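Local coordinates for protein putative 2,5-diketo-D-gluconic acid reductase B (Sinorhizobium meliloti, PDB 3UP8) that probably reduces carbonyl compounds such as methylglyoxal or 2,5-diketo-D-gluconate with NADPH, as a barrel-shaped member of the aldo/keto reductase family, at residues L37-F42 and L50-Q55; L125-P130 and V134-R139; Y183-D188 and P218-I223. All blocks are in the same frame, centred on the assembly; numbering follows the deposited sequence.

Contact 1 (L37-F42 and L50-Q55); sequences LGFGTF and LRILPQ
Phe39, on the first strand of the TIM barrel, points outward and meets Ile52 and Leu53 of helix 46-59, the helix that follows it in the beta-alpha-beta unit closed by strand 63-65. The first kind of interaction is CH-pi. Leu53 sets its methyl CD1 over one face of the Phe39 ring, 3.9 Å from the centroid and 21° off the normal. The methyl is displaced toward the rim, which makes CD2 of Phe39 the nearest ring atom to Leu53 CD1, at 3.6 Å. With CG of Leu53 anti to the backbone N (chi1 -174°), this branch is carried onto the ring although the CB bond itself does not point at the strand. The second kind is plain apolar packing at the ring's far edge, where Ile52 CG2 lies near the ring plane and the two side chains run at about a right angle. The Ile52 branch CG1 leads away. Phe39 is therefore met on a face and at an edge by consecutive helix residues. Met44, Ala56 and Thr251 also touch Phe39, and all three residues of the contact are buried. At the outer end of the ring, Phe39 CZ stands 3.9 Å from Ile52 CG2.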
ATOM      1  N   LEU A  37      -5.909   3.836   5.546  1.00 15.26           N
ATOM      2  CA  LEU A  37      -6.275   2.445   5.372  1.00 16.48           C
ATOM      3  C   LEU A  37      -6.812   2.240   3.967  1.00 16.77           C
ATOM      4  O   LEU A  37      -7.702   2.959   3.518  1.00 17.29           O
ATOM      5  CB  LEU A  37      -7.311   2.002   6.418  1.00 16.74           C
ATOM      6  CG  LEU A  37      -7.962   0.610   6.248  1.00 17.84           C
ATOM      7  CD1 LEU A  37      -6.951  -0.515   6.468  1.00 17.60           C
ATOM      8  CD2 LEU A  37      -9.124   0.485   7.227  1.00 19.48           C
ATOM      9  N   GLY A  38      -6.252   1.252   3.286  1.00 17.22           N
ATOM     10  CA  GLY A  38      -6.625   0.941   1.929  1.00 17.15           C
ATOM     11  C   GLY A  38      -7.056  -0.498   1.803  1.00 17.39           C
ATOM     12  O   GLY A  38      -6.675  -1.348   2.611  1.00 17.15           O
ATOM     13  N   PHE A  39      -7.887  -0.738   0.791  1.00 17.26           N
ATOM     14  CA  PHE A  39      -8.315  -2.057   0.373  1.00 17.81           C
ATOM     15  C   PHE A  39      -7.306  -2.600  -0.636  1.00 17.83           C
ATOM     16  O   PHE A  39      -7.266  -2.155  -1.792  1.00 17.77           O
ATOM     17  CB  PHE A  39      -9.697  -1.942  -0.293  1.00 17.66           C
ATOM     18  CG  PHE A  39     -10.382  -3.268  -0.506  1.00 19.89           C
ATOM     19  CD1 PHE A  39     -11.208  -3.799   0.474  1.00 20.75           C
ATOM     20  CD2 PHE A  39     -10.214  -3.970  -1.693  1.00 20.79           C
ATOM     21  CE1 PHE A  39     -11.850  -5.020   0.282  1.00 23.81           C
ATOM     22  CE2 PHE A  39     -10.851  -5.189  -1.900  1.00 22.74           C
ATOM     23  CZ  PHE A  39     -11.674  -5.717  -0.907  1.00 24.41           C
ATOM     24  N   GLY A  40      -6.497  -3.561  -0.204  1.00 18.14           N
ATOM     25  CA  GLY A  40      -5.483  -4.154  -1.064  1.00 18.40           C
ATOM     26  C   GLY A  40      -6.042  -5.361  -1.789  1.00 19.15           C
ATOM     27  O   GLY A  40      -6.662  -6.229  -1.164  1.00 19.05           O
ATOM     28  N   THR A  41      -5.844  -5.418  -3.103  1.00 18.58           N
ATOM     29  CA  THR A  41      -6.363  -6.546  -3.908  1.00 18.86           C
ATOM     30  C   THR A  41      -5.298  -7.607  -4.206  1.00 19.48           C
ATOM     31  O   THR A  41      -5.573  -8.626  -4.843  1.00 20.02           O
ATOM     32  CB  THR A  41      -7.081  -6.089  -5.205  1.00 18.47           C
ATOM     33  OG1 THR A  41      -6.152  -5.432  -6.073  1.00 18.54           O
ATOM     34  CG2 THR A  41      -8.237  -5.134  -4.886  1.00 17.63           C
ATOM     35  N   PHE A  42      -4.083  -7.365  -3.732  1.00 20.34           N
ATOM     36  CA  PHE A  42      -3.020  -8.370  -3.727  1.00 21.95           C
ATOM     37  C   PHE A  42      -3.556  -9.626  -3.011  1.00 22.87           C
ATOM     38  O   PHE A  42      -4.169  -9.528  -1.950  1.00 23.65           O
ATOM     39  CB  PHE A  42      -1.793  -7.757  -3.034  1.00 21.74           C
ATOM     40  CG  PHE A  42      -0.725  -8.729  -2.639  1.00 22.96           C
ATOM     41  CD1 PHE A  42      -0.166  -9.611  -3.563  1.00 25.47           C
ATOM     42  CD2 PHE A  42      -0.227  -8.712  -1.340  1.00 23.90           C
ATOM     43  CE1 PHE A  42       0.846 -10.494  -3.180  1.00 25.87           C
ATOM     44  CE2 PHE A  42       0.771  -9.592  -0.940  1.00 23.89           C
ATOM     45  CZ  PHE A  42       1.312 -10.484  -1.860  1.00 26.01           C
ATOM     46  N   LEU A  50     -14.986  -8.690  -6.899  1.00 29.81           N
ATOM     47  CA  LEU A  50     -16.340  -8.321  -7.330  1.00 30.67           C
ATOM     48  C   LEU A  50     -17.384  -8.488  -6.223  1.00 31.27           C
ATOM     49  O   LEU A  50     -18.376  -7.760  -6.187  1.00 31.59           O
ATOM     50  CB  LEU A  50     -16.781  -9.143  -8.539  1.00 30.71           C
ATOM     51  CG  LEU A  50     -16.235  -8.861  -9.928  1.00 30.37           C
ATOM     52  CD1 LEU A  50     -16.824  -9.889 -10.884  1.00 31.75           C
ATOM     53  CD2 LEU A  50     -16.555  -7.450 -10.380  1.00 29.82           C
ATOM     54  N   ARG A  51     -17.158  -9.455  -5.340  1.00 31.78           N
ATOM     55  CA  ARG A  51     -18.038  -9.700  -4.209  1.00 32.41           C
ATOM     56  C   ARG A  51     -17.800  -8.698  -3.075  1.00 31.90           C
ATOM     57  O   ARG A  51     -18.747  -8.075  -2.581  1.00 32.54           O
ATOM     58  CB  ARG A  51     -17.840 -11.127  -3.694  1.00 32.78           C
ATOM     59  CG  ARG A  51     -18.962 -11.643  -2.776  1.00 35.53           C
ATOM     60  CD  ARG A  51     -18.457 -12.775  -1.883  1.00 39.78           C
ATOM     61  NE  ARG A  51     -17.629 -13.721  -2.635  1.00 43.35           N
ATOM     62  CZ  ARG A  51     -16.523 -14.301  -2.169  1.00 44.59           C
ATOM     63  NH1 ARG A  51     -16.095 -14.042  -0.937  1.00 44.87           N
ATOM     64  NH2 ARG A  51     -15.840 -15.139  -2.943  1.00 44.31           N
ATOM     65  N   ILE A  52     -16.541  -8.524  -2.680  1.00 30.70           N
ATOM     66  CA  ILE A  52     -16.229  -7.821  -1.430  1.00 30.26           C
ATOM     67  C   ILE A  52     -15.979  -6.318  -1.583  1.00 29.32           C
ATOM     68  O   ILE A  52     -16.410  -5.533  -0.734  1.00 29.34           O
ATOM     69  CB  ILE A  52     -15.057  -8.512  -0.692  1.00 30.55           C
ATOM     70  CG1 ILE A  52     -15.451  -9.944  -0.332  1.00 31.63           C
ATOM     71  CG2 ILE A  52     -14.677  -7.764   0.574  1.00 31.14           C
ATOM     72  CD1 ILE A  52     -14.461 -10.968  -0.820  1.00 34.24           C
ATOM     73  N   LEU A  53     -15.297  -5.911  -2.657  1.00 28.05           N
ATOM     74  CA  LEU A  53     -15.017  -4.481  -2.858  1.00 27.02           C
ATOM     75  C   LEU A  53     -16.261  -3.566  -2.817  1.00 26.66           C
ATOM     76  O   LEU A  53     -16.206  -2.508  -2.192  1.00 26.36           O
ATOM     77  CB  LEU A  53     -14.153  -4.230  -4.108  1.00 26.68           C
ATOM     78  CG  LEU A  53     -13.655  -2.800  -4.376  1.00 25.79           C
ATOM     79  CD1 LEU A  53     -13.036  -2.177  -3.127  1.00 25.12           C
ATOM     80  CD2 LEU A  53     -12.652  -2.796  -5.527  1.00 24.30           C
ATOM     81  N   PRO A  54     -17.388  -3.972  -3.450  1.00 26.84           N
ATOM     82  CA  PRO A  54     -18.597  -3.127  -3.323  1.00 27.03           C
ATOM     83  C   PRO A  54     -19.003  -2.884  -1.867  1.00 26.99           C
ATOM     84  O   PRO A  54     -19.361  -1.768  -1.496  1.00 26.91           O
ATOM     85  CB  PRO A  54     -19.674  -3.952  -4.051  1.00 27.11           C
ATOM     86  CG  PRO A  54     -18.894  -4.708  -5.084  1.00 27.27           C
ATOM     87  CD  PRO A  54     -17.610  -5.091  -4.385  1.00 26.31           C
ATOM     88  N   GLN A  55     -18.924  -3.927  -1.048  1.00 27.62           N
ATOM     89  CA  GLN A  55     -19.220  -3.809   0.371  1.00 27.85           C
ATOM     90  C   GLN A  55     -18.209  -2.910   1.080  1.00 26.80           C
ATOM     91  O   GLN A  55     -18.591  -2.059   1.879  1.00 27.41           O
ATOM     92  CB  GLN A  55     -19.230  -5.180   1.021  1.00 28.36           C
ATOM     93  CG  GLN A  55     -20.195  -6.163   0.381  1.00 31.75           C
ATOM     94  CD  GLN A  55     -20.224  -7.465   1.140  1.00 36.67           C
ATOM     95  OE1 GLN A  55     -19.898  -8.527   0.598  1.00 39.08           O
ATOM     96  NE2 GLN A  55     -20.585  -7.390   2.424  1.00 37.52           N
TER

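Contact 2 (L125-P130 and V134-R139); sequences LLLHWP and VPMAER. With ACT (acetate ion), chain C.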
ATOM      1  N   LEU A 125       0.554   5.655  -9.284  1.00 10.51           N
ATOM      2  CA  LEU A 125       1.165   4.604 -10.091  1.00 10.50           C
ATOM      3  C   LEU A 125       2.542   4.300  -9.533  1.00 10.97           C
ATOM      4  O   LEU A 125       3.357   5.209  -9.354  1.00 10.69           O
ATOM      5  CB  LEU A 125       1.271   5.011 -11.565  1.00 10.79           C
ATOM      6  CG  LEU A 125       1.814   3.958 -12.542  1.00 11.70           C
ATOM      7  CD1 LEU A 125       0.822   2.799 -12.682  1.00  9.37           C
ATOM      8  CD2 LEU A 125       2.128   4.549 -13.923  1.00 10.19           C
ATOM      9  N   LEU A 126       2.782   3.024  -9.247  1.00 11.02           N
ATOM     10  CA  LEU A 126       4.053   2.596  -8.665  1.00 11.74           C
ATOM     11  C   LEU A 126       4.821   1.708  -9.625  1.00 11.55           C
ATOM     12  O   LEU A 126       4.250   0.983 -10.442  1.00 11.87           O
ATOM     13  CB  LEU A 126       3.817   1.830  -7.355  1.00 10.84           C
ATOM     14  CG  LEU A 126       2.849   2.391  -6.309  1.00 11.51           C
ATOM     15  CD1 LEU A 126       2.785   1.447  -5.109  1.00 12.81           C
ATOM     16  CD2 LEU A 126       3.257   3.790  -5.850  1.00 12.01           C
ATOM     17  N   LEU A 127       6.136   1.776  -9.513  1.00 12.25           N
ATOM     18  CA  LEU A 127       7.000   0.737 -10.027  1.00 12.37           C
ATOM     19  C   LEU A 127       6.916  -0.389  -9.007  1.00 12.81           C
ATOM     20  O   LEU A 127       7.214  -0.192  -7.813  1.00 12.68           O
ATOM     21  CB  LEU A 127       8.449   1.252 -10.170  1.00 12.05           C
ATOM     22  CG  LEU A 127       8.614   2.542 -10.985  1.00 13.63           C
ATOM     23  CD1 LEU A 127      10.044   3.099 -10.900  1.00 13.44           C
ATOM     24  CD2 LEU A 127       8.188   2.339 -12.463  1.00 12.06           C
ATOM     25  N   HIS A 128       6.522  -1.568  -9.480  1.00 12.70           N
ATOM     26  CA  HIS A 128       6.188  -2.676  -8.577  1.00 13.86           C
ATOM     27  C   HIS A 128       7.400  -3.261  -7.846  1.00 13.59           C
ATOM     28  O   HIS A 128       7.327  -3.550  -6.655  1.00 13.99           O
ATOM     29  CB  HIS A 128       5.423  -3.773  -9.345  1.00 13.52           C
ATOM     30  CG  HIS A 128       4.527  -4.604  -8.482  1.00 14.78           C
ATOM     31  ND1 HIS A 128       3.399  -5.230  -8.969  1.00 14.10           N
ATOM     32  CD2 HIS A 128       4.583  -4.904  -7.159  1.00 15.04           C
ATOM     33  CE1 HIS A 128       2.804  -5.887  -7.989  1.00 14.35           C
ATOM     34  NE2 HIS A 128       3.497  -5.701  -6.880  1.00 13.91           N
ATOM     35  N   TRP A 129       8.514  -3.411  -8.563  1.00 14.31           N
ATOM     36  CA  TRP A 129       9.740  -3.968  -8.017  1.00 14.16           C
ATOM     37  C   TRP A 129      10.924  -3.219  -8.614  1.00 14.78           C
ATOM     38  O   TRP A 129      10.836  -2.766  -9.752  1.00 15.35           O
ATOM     39  CB  TRP A 129       9.855  -5.465  -8.336  1.00 13.45           C
ATOM     40  CG  TRP A 129       8.910  -6.300  -7.525  1.00 14.38           C
ATOM     41  CD1 TRP A 129       7.645  -6.656  -7.863  1.00 13.44           C
ATOM     42  CD2 TRP A 129       9.151  -6.847  -6.224  1.00 12.94           C
ATOM     43  NE1 TRP A 129       7.075  -7.400  -6.856  1.00 12.52           N
ATOM     44  CE2 TRP A 129       7.980  -7.521  -5.834  1.00 13.56           C
ATOM     45  CE3 TRP A 129      10.247  -6.829  -5.349  1.00 14.41           C
ATOM     46  CZ2 TRP A 129       7.869  -8.178  -4.609  1.00 13.72           C
ATOM     47  CZ3 TRP A 129      10.135  -7.489  -4.125  1.00 14.08           C
ATOM     48  CH2 TRP A 129       8.946  -8.138  -3.767  1.00 12.68           C
ATOM     49  N   PRO A 130      12.038  -3.100  -7.860  1.00 14.93           N
ATOM     50  CA  PRO A 130      13.248  -2.404  -8.354  1.00 15.31           C
ATOM     51  C   PRO A 130      14.109  -3.204  -9.335  1.00 16.11           C
ATOM     52  O   PRO A 130      14.767  -2.603 -10.198  1.00 16.04           O
ATOM     53  CB  PRO A 130      14.046  -2.141  -7.075  1.00 15.16           C
ATOM     54  CG  PRO A 130      13.661  -3.270  -6.176  1.00 15.66           C
ATOM     55  CD  PRO A 130      12.181  -3.493  -6.445  1.00 14.37           C
ATOM     56  N   VAL A 134      16.181  -2.692 -17.124  1.00 19.04           N
ATOM     57  CA  VAL A 134      15.867  -1.349 -17.631  1.00 18.25           C
ATOM     58  C   VAL A 134      16.421  -0.286 -16.666  1.00 18.49           C
ATOM     59  O   VAL A 134      16.181  -0.367 -15.458  1.00 17.36           O
ATOM     60  CB  VAL A 134      14.336  -1.139 -17.823  1.00 18.43           C
ATOM     61  CG1 VAL A 134      14.044   0.271 -18.359  1.00 17.50           C
ATOM     62  CG2 VAL A 134      13.760  -2.219 -18.740  1.00 18.76           C
ATOM     63  N   PRO A 135      17.185   0.693 -17.193  1.00 18.71           N
ATOM     64  CA  PRO A 135      17.773   1.728 -16.335  1.00 18.65           C
ATOM     65  C   PRO A 135      16.712   2.432 -15.501  1.00 18.30           C
ATOM     66  O   PRO A 135      15.603   2.715 -15.997  1.00 18.30           O
ATOM     67  CB  PRO A 135      18.407   2.703 -17.347  1.00 19.20           C
ATOM     68  CG  PRO A 135      18.780   1.836 -18.489  1.00 19.78           C
ATOM     69  CD  PRO A 135      17.647   0.818 -18.591  1.00 19.15           C
HETATM   70  N   MSE A 136      17.029   2.676 -14.240  1.00 17.11           N
HETATM   71  CA  MSE A 136      16.119   3.389 -13.348  1.00 17.25           C
HETATM   72  C   MSE A 136      15.606   4.702 -13.956  1.00 16.39           C
HETATM   73  O   MSE A 136      14.409   5.003 -13.869  1.00 15.78           O
HETATM   74  CB  MSE A 136      16.792   3.620 -11.981  1.00 17.16           C
HETATM   75  CG  MSE A 136      15.895   4.218 -10.911  1.00 20.44           C
HETATM   76 SE   MSE A 136      14.372   3.037 -10.529  1.00 25.75          SE
HETATM   77  CE  MSE A 136      15.337   1.625  -9.568  1.00 25.11           C
ATOM     78  N   ALA A 137      16.484   5.490 -14.575  1.00 15.39           N
ATOM     79  CA  ALA A 137      16.028   6.775 -15.126  1.00 15.67           C
ATOM     80  C   ALA A 137      15.017   6.619 -16.274  1.00 15.08           C
ATOM     81  O   ALA A 137      14.213   7.505 -16.494  1.00 14.89           O
ATOM     82  CB  ALA A 137      17.194   7.653 -15.566  1.00 16.04           C
ATOM     83  N   GLU A 138      15.082   5.510 -17.006  1.00 15.35           N
ATOM     84  CA  GLU A 138      14.091   5.236 -18.050  1.00 15.95           C
ATOM     85  C   GLU A 138      12.709   4.958 -17.423  1.00 15.49           C
ATOM     86  O   GLU A 138      11.701   5.436 -17.916  1.00 15.65           O
ATOM     87  CB  GLU A 138      14.514   4.058 -18.934  1.00 16.00           C
ATOM     88  CG  GLU A 138      13.564   3.803 -20.111  1.00 16.71           C
ATOM     89  CD  GLU A 138      14.044   2.697 -21.062  1.00 19.06           C
ATOM     90  OE1 GLU A 138      15.266   2.424 -21.121  1.00 18.50           O
ATOM     91  OE2 GLU A 138      13.186   2.083 -21.746  1.00 18.11           O
ATOM     92  N   ARG A 139      12.675   4.196 -16.332  1.00 15.60           N
ATOM     93  CA  ARG A 139      11.402   3.886 -15.651  1.00 15.44           C
ATOM     94  C   ARG A 139      10.849   5.134 -14.993  1.00 15.21           C
ATOM     95  O   ARG A 139       9.664   5.417 -15.080  1.00 14.70           O
ATOM     96  CB  ARG A 139      11.597   2.797 -14.601  1.00 15.30           C
ATOM     97  CG  ARG A 139      12.100   1.499 -15.180  1.00 16.77           C
ATOM     98  CD  ARG A 139      12.438   0.529 -14.061  1.00 20.70           C
ATOM     99  NE  ARG A 139      13.871   0.427 -13.833  1.00 21.00           N
ATOM    100  CZ  ARG A 139      14.422  -0.172 -12.784  1.00 23.21           C
ATOM    101  NH1 ARG A 139      13.663  -0.709 -11.834  1.00 22.76           N
ATOM    102  NH2 ARG A 139      15.742  -0.212 -12.677  1.00 23.35           N
TER
HETATM  103  C   ACT C 276       2.700  -7.336  -3.810  1.00 26.00           C
HETATM  104  O   ACT C 276       1.832  -6.529  -3.411  1.00 26.56           O
HETATM  105  OXT ACT C 276       2.701  -7.554  -5.027  1.00 26.28           O
HETATM  106  CH3 ACT C 276       3.685  -8.006  -2.904  1.00 26.12           C
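Arg139 begins its contact with strand 122-127 at CB, which rests against both methyls of Leu127, with CB of Arg139 4.0 Å from CD1 and equally far from CD2 of Leu127. From there the chain extends through CG, which is anti to the carbonyl carbon, and bends at chi3 (-103°), turning the guanidinium toward the loop after the strand. NE of Arg139 reaches Val134 O at 2.9 Å, a weak bond, and NH2 adds a second weak one to the same oxygen. NH1 of Arg139 makes the bond across the contact, to Pro130 O at 2.7 Å with an N-H...O angle of 152°. It approaches from above the carbonyl plane, 40° out of it. The bond bridges the loop between strand 122-127 and helix 136-148 of a beta-alpha-beta unit in the TIM barrel, joining the segment just past the strand's C-terminal end to the helix's first turn. Over one guanidinium face lies the selenium of selenomethionine Met136, 3.9 Å above the plane, and that SE is also 4.3 Å from Leu127 CD1. On the same loop His128, predicted to bind substrate, donates from NE2 to OXT of an acetate ion at 2.7 Å; the acetate, probably from the crystallisation liquor, is also hydrogen-bonded to Tyr70 OH.

Contact 3 (Y183-D188 and P218-I223); sequences YHPYLD and PLLTEI
Leu220 and Tyr186 approach each other from opposite directions, methyl against hydroxyl: CD1 of Leu220 lies 4.0 Å from OH of Tyr186. Their CB bonds differ in heading. That of Leu220 points at the loop, while that of Tyr186 does not face the helix, and it is the length of the phenol, set by a chi1 of -47°, that brings the hydroxyl across. The same Leu220 methyl meets the ring of Pro185, with CD1 of Leu220 4.3 Å from CG of Pro185, so one branch serves two neighbouring loop residues. The contact with Pro185 is apolar, that with Tyr186 sets a methyl against a hydroxyl oxygen, and together the segments bury a modest 87 Å². The polar need of the tyrosine is met elsewhere, its OH being hydrogen-bonded to Asp217 OD2, just before the helix, while Lys213 makes a cation-pi contact with its ring. Pro185 and Tyr186 occupy the middle of a type I beta turn from His184 to Leu187, closed by Leu187 N to His184 O at 3.1 Å. The turn belongs to the beta-alpha loop of the TIM barrel between strand 176-182 and helix 190-199. Leu220 projects from helix 218-227, and Val214 of helix 213-216 and Val276 of helix 270-277 each touch both Pro185 and Leu220.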
ATOM      1  N   TYR A 183       5.401  -4.778   5.511  1.00 14.76           N
ATOM      2  CA  TYR A 183       5.628  -4.214   6.842  1.00 15.13           C
ATOM      3  C   TYR A 183       4.584  -4.776   7.806  1.00 15.95           C
ATOM      4  O   TYR A 183       3.381  -4.663   7.577  1.00 15.47           O
ATOM      5  CB  TYR A 183       5.588  -2.681   6.795  1.00 15.15           C
ATOM      6  CG  TYR A 183       6.098  -1.980   8.043  1.00 15.56           C
ATOM      7  CD1 TYR A 183       7.027  -2.584   8.893  1.00 14.96           C
ATOM      8  CD2 TYR A 183       5.646  -0.693   8.364  1.00 17.48           C
ATOM      9  CE1 TYR A 183       7.493  -1.921  10.048  1.00 17.10           C
ATOM     10  CE2 TYR A 183       6.109  -0.021   9.503  1.00 16.86           C
ATOM     11  CZ  TYR A 183       7.028  -0.637  10.328  1.00 17.44           C
ATOM     12  OH  TYR A 183       7.452   0.050  11.446  1.00 20.58           O
ATOM     13  N   HIS A 184       5.084  -5.411   8.862  1.00 16.76           N
ATOM     14  CA  HIS A 184       4.269  -6.064   9.884  1.00 17.37           C
ATOM     15  C   HIS A 184       5.188  -6.205  11.100  1.00 17.69           C
ATOM     16  O   HIS A 184       6.384  -5.923  11.000  1.00 16.97           O
ATOM     17  CB  HIS A 184       3.774  -7.430   9.397  1.00 17.30           C
ATOM     18  CG  HIS A 184       4.846  -8.280   8.785  1.00 18.30           C
ATOM     19  ND1 HIS A 184       5.821  -8.913   9.532  1.00 18.04           N
ATOM     20  CD2 HIS A 184       5.090  -8.613   7.494  1.00 18.80           C
ATOM     21  CE1 HIS A 184       6.630  -9.576   8.725  1.00 19.03           C
ATOM     22  NE2 HIS A 184       6.207  -9.414   7.482  1.00 17.95           N
ATOM     23  N   PRO A 185       4.645  -6.626  12.255  1.00 18.28           N
ATOM     24  CA  PRO A 185       5.485  -6.633  13.467  1.00 18.48           C
ATOM     25  C   PRO A 185       6.783  -7.464  13.377  1.00 18.79           C
ATOM     26  O   PRO A 185       7.754  -7.164  14.086  1.00 18.91           O
ATOM     27  CB  PRO A 185       4.543  -7.205  14.525  1.00 18.76           C
ATOM     28  CG  PRO A 185       3.164  -6.783  14.048  1.00 18.73           C
ATOM     29  CD  PRO A 185       3.234  -6.939  12.554  1.00 17.83           C
ATOM     30  N   TYR A 186       6.814  -8.474  12.503  1.00 18.77           N
ATOM     31  CA  TYR A 186       7.985  -9.369  12.404  1.00 19.02           C
ATOM     32  C   TYR A 186       9.097  -8.892  11.467  1.00 18.82           C
ATOM     33  O   TYR A 186      10.177  -9.497  11.411  1.00 17.99           O
ATOM     34  CB  TYR A 186       7.526 -10.800  12.087  1.00 19.26           C
ATOM     35  CG  TYR A 186       6.384 -11.194  12.990  1.00 21.08           C
ATOM     36  CD1 TYR A 186       6.599 -11.479  14.347  1.00 21.62           C
ATOM     37  CD2 TYR A 186       5.080 -11.234  12.503  1.00 22.01           C
ATOM     38  CE1 TYR A 186       5.522 -11.809  15.188  1.00 23.30           C
ATOM     39  CE2 TYR A 186       4.021 -11.548  13.314  1.00 23.07           C
ATOM     40  CZ  TYR A 186       4.237 -11.839  14.649  1.00 23.32           C
ATOM     41  OH  TYR A 186       3.149 -12.154  15.407  1.00 25.36           O
ATOM     42  N   LEU A 187       8.844  -7.802  10.738  1.00 18.74           N
ATOM     43  CA  LEU A 187       9.860  -7.253   9.838  1.00 18.61           C
ATOM     44  C   LEU A 187      10.176  -5.810  10.190  1.00 19.18           C
ATOM     45  O   LEU A 187       9.343  -4.927   9.998  1.00 18.65           O
ATOM     46  CB  LEU A 187       9.422  -7.369   8.372  1.00 18.53           C
ATOM     47  CG  LEU A 187      10.398  -6.819   7.322  1.00 18.76           C
ATOM     48  CD1 LEU A 187      11.765  -7.538   7.396  1.00 16.72           C
ATOM     49  CD2 LEU A 187       9.773  -6.980   5.937  1.00 18.07           C
ATOM     50  N   ASP A 188      11.390  -5.586  10.692  1.00 19.88           N
ATOM     51  CA  ASP A 188      11.872  -4.240  11.021  1.00 20.90           C
ATOM     52  C   ASP A 188      12.008  -3.373   9.760  1.00 20.30           C
ATOM     53  O   ASP A 188      12.590  -3.809   8.759  1.00 20.09           O
ATOM     54  CB  ASP A 188      13.227  -4.312  11.728  1.00 21.81           C
ATOM     55  CG  ASP A 188      13.797  -2.933  12.043  1.00 25.52           C
ATOM     56  OD1 ASP A 188      13.043  -2.044  12.499  1.00 28.88           O
ATOM     57  OD2 ASP A 188      15.005  -2.730  11.825  1.00 32.08           O
ATOM     58  N   PRO A 218       0.558 -14.430  20.764  1.00 33.04           N
ATOM     59  CA  PRO A 218       0.043 -14.277  22.134  1.00 33.32           C
ATOM     60  C   PRO A 218       0.165 -12.849  22.665  1.00 33.45           C
ATOM     61  O   PRO A 218      -0.754 -12.373  23.339  1.00 33.12           O
ATOM     62  CB  PRO A 218       0.920 -15.232  22.956  1.00 33.19           C
ATOM     63  CG  PRO A 218       2.181 -15.388  22.151  1.00 33.51           C
ATOM     64  CD  PRO A 218       1.754 -15.295  20.713  1.00 33.02           C
ATOM     65  N   LEU A 219       1.278 -12.171  22.376  1.00 33.34           N
ATOM     66  CA  LEU A 219       1.423 -10.784  22.802  1.00 33.85           C
ATOM     67  C   LEU A 219       0.347  -9.894  22.161  1.00 34.03           C
ATOM     68  O   LEU A 219      -0.263  -9.057  22.841  1.00 33.96           O
ATOM     69  CB  LEU A 219       2.832 -10.244  22.537  1.00 33.54           C
ATOM     70  CG  LEU A 219       3.060  -8.745  22.810  1.00 34.24           C
ATOM     71  CD1 LEU A 219       3.060  -8.410  24.304  1.00 33.93           C
ATOM     72  CD2 LEU A 219       4.354  -8.259  22.166  1.00 34.45           C
ATOM     73  N   LEU A 220       0.108 -10.091  20.866  1.00 34.08           N
ATOM     74  CA  LEU A 220      -0.890  -9.293  20.137  1.00 33.96           C
ATOM     75  C   LEU A 220      -2.321  -9.595  20.573  1.00 34.37           C
ATOM     76  O   LEU A 220      -3.169  -8.706  20.589  1.00 34.31           O
ATOM     77  CB  LEU A 220      -0.743  -9.463  18.619  1.00 33.56           C
ATOM     78  CG  LEU A 220       0.629  -9.131  18.020  1.00 32.73           C
ATOM     79  CD1 LEU A 220       0.611  -9.287  16.496  1.00 32.10           C
ATOM     80  CD2 LEU A 220       1.114  -7.745  18.429  1.00 30.91           C
ATOM     81  N   THR A 221      -2.587 -10.848  20.930  1.00 34.77           N
ATOM     82  CA  THR A 221      -3.885 -11.219  21.485  1.00 35.21           C
ATOM     83  C   THR A 221      -4.066 -10.585  22.867  1.00 35.67           C
ATOM     84  O   THR A 221      -5.174 -10.183  23.224  1.00 35.78           O
ATOM     85  CB  THR A 221      -4.054 -12.753  21.563  1.00 35.20           C
ATOM     86  OG1 THR A 221      -3.872 -13.318  20.260  1.00 34.22           O
ATOM     87  CG2 THR A 221      -5.436 -13.125  22.070  1.00 35.07           C
ATOM     88  N   GLU A 222      -2.972 -10.481  23.623  1.00 36.37           N
ATOM     89  CA  GLU A 222      -3.003  -9.884  24.956  1.00 36.87           C
ATOM     90  C   GLU A 222      -3.317  -8.394  24.875  1.00 37.23           C
ATOM     91  O   GLU A 222      -4.177  -7.881  25.602  1.00 36.92           O
ATOM     92  CB  GLU A 222      -1.682 -10.102  25.705  1.00 37.06           C
ATOM     93  CG  GLU A 222      -1.772  -9.703  27.186  1.00 37.78           C
ATOM     94  CD  GLU A 222      -0.424  -9.483  27.856  1.00 39.28           C
ATOM     95  OE1 GLU A 222       0.589 -10.101  27.442  1.00 39.44           O
ATOM     96  OE2 GLU A 222      -0.384  -8.698  28.827  1.00 39.87           O
ATOM     97  N   ILE A 223      -2.616  -7.699  23.985  1.00 37.12           N
ATOM     98  CA  ILE A 223      -2.833  -6.270  23.820  1.00 36.93           C
ATOM     99  C   ILE A 223      -4.240  -6.017  23.296  1.00 36.89           C
ATOM    100  O   ILE A 223      -4.931  -5.126  23.786  1.00 37.17           O
ATOM    101  CB  ILE A 223      -1.749  -5.627  22.952  1.00 36.88           C
ATOM    102  CG1 ILE A 223      -0.399  -5.736  23.667  1.00 36.80           C
ATOM    103  CG2 ILE A 223      -2.079  -4.165  22.676  1.00 36.86           C
ATOM    104  CD1 ILE A 223       0.813  -5.349  22.823  1.00 36.13           C
TER

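In the fold
Contacts 1, 2 and 3 follow one another in series along the chain, all within the aldo/keto reductase barrel. Contacts 1 and 2 each reach the same closed eight-stranded parallel sheet, through strands 37-40 and 122-127, and each pairs a strand or its outgoing loop with the next helix. Their centres are about 26 Å apart, although their nearest atoms come to about 6 Å. Contact 3 instead joins the loop after strand 176-182 to a later helix, 218-227. Its centre is about 24 Å from that of contact 1 and about 32 Å from that of contact 2, which lies across the chain's centre. Contact 2 holds the predicted substrate-binding histidine, whereas contact 3 lies away from the predicted catalytic residues.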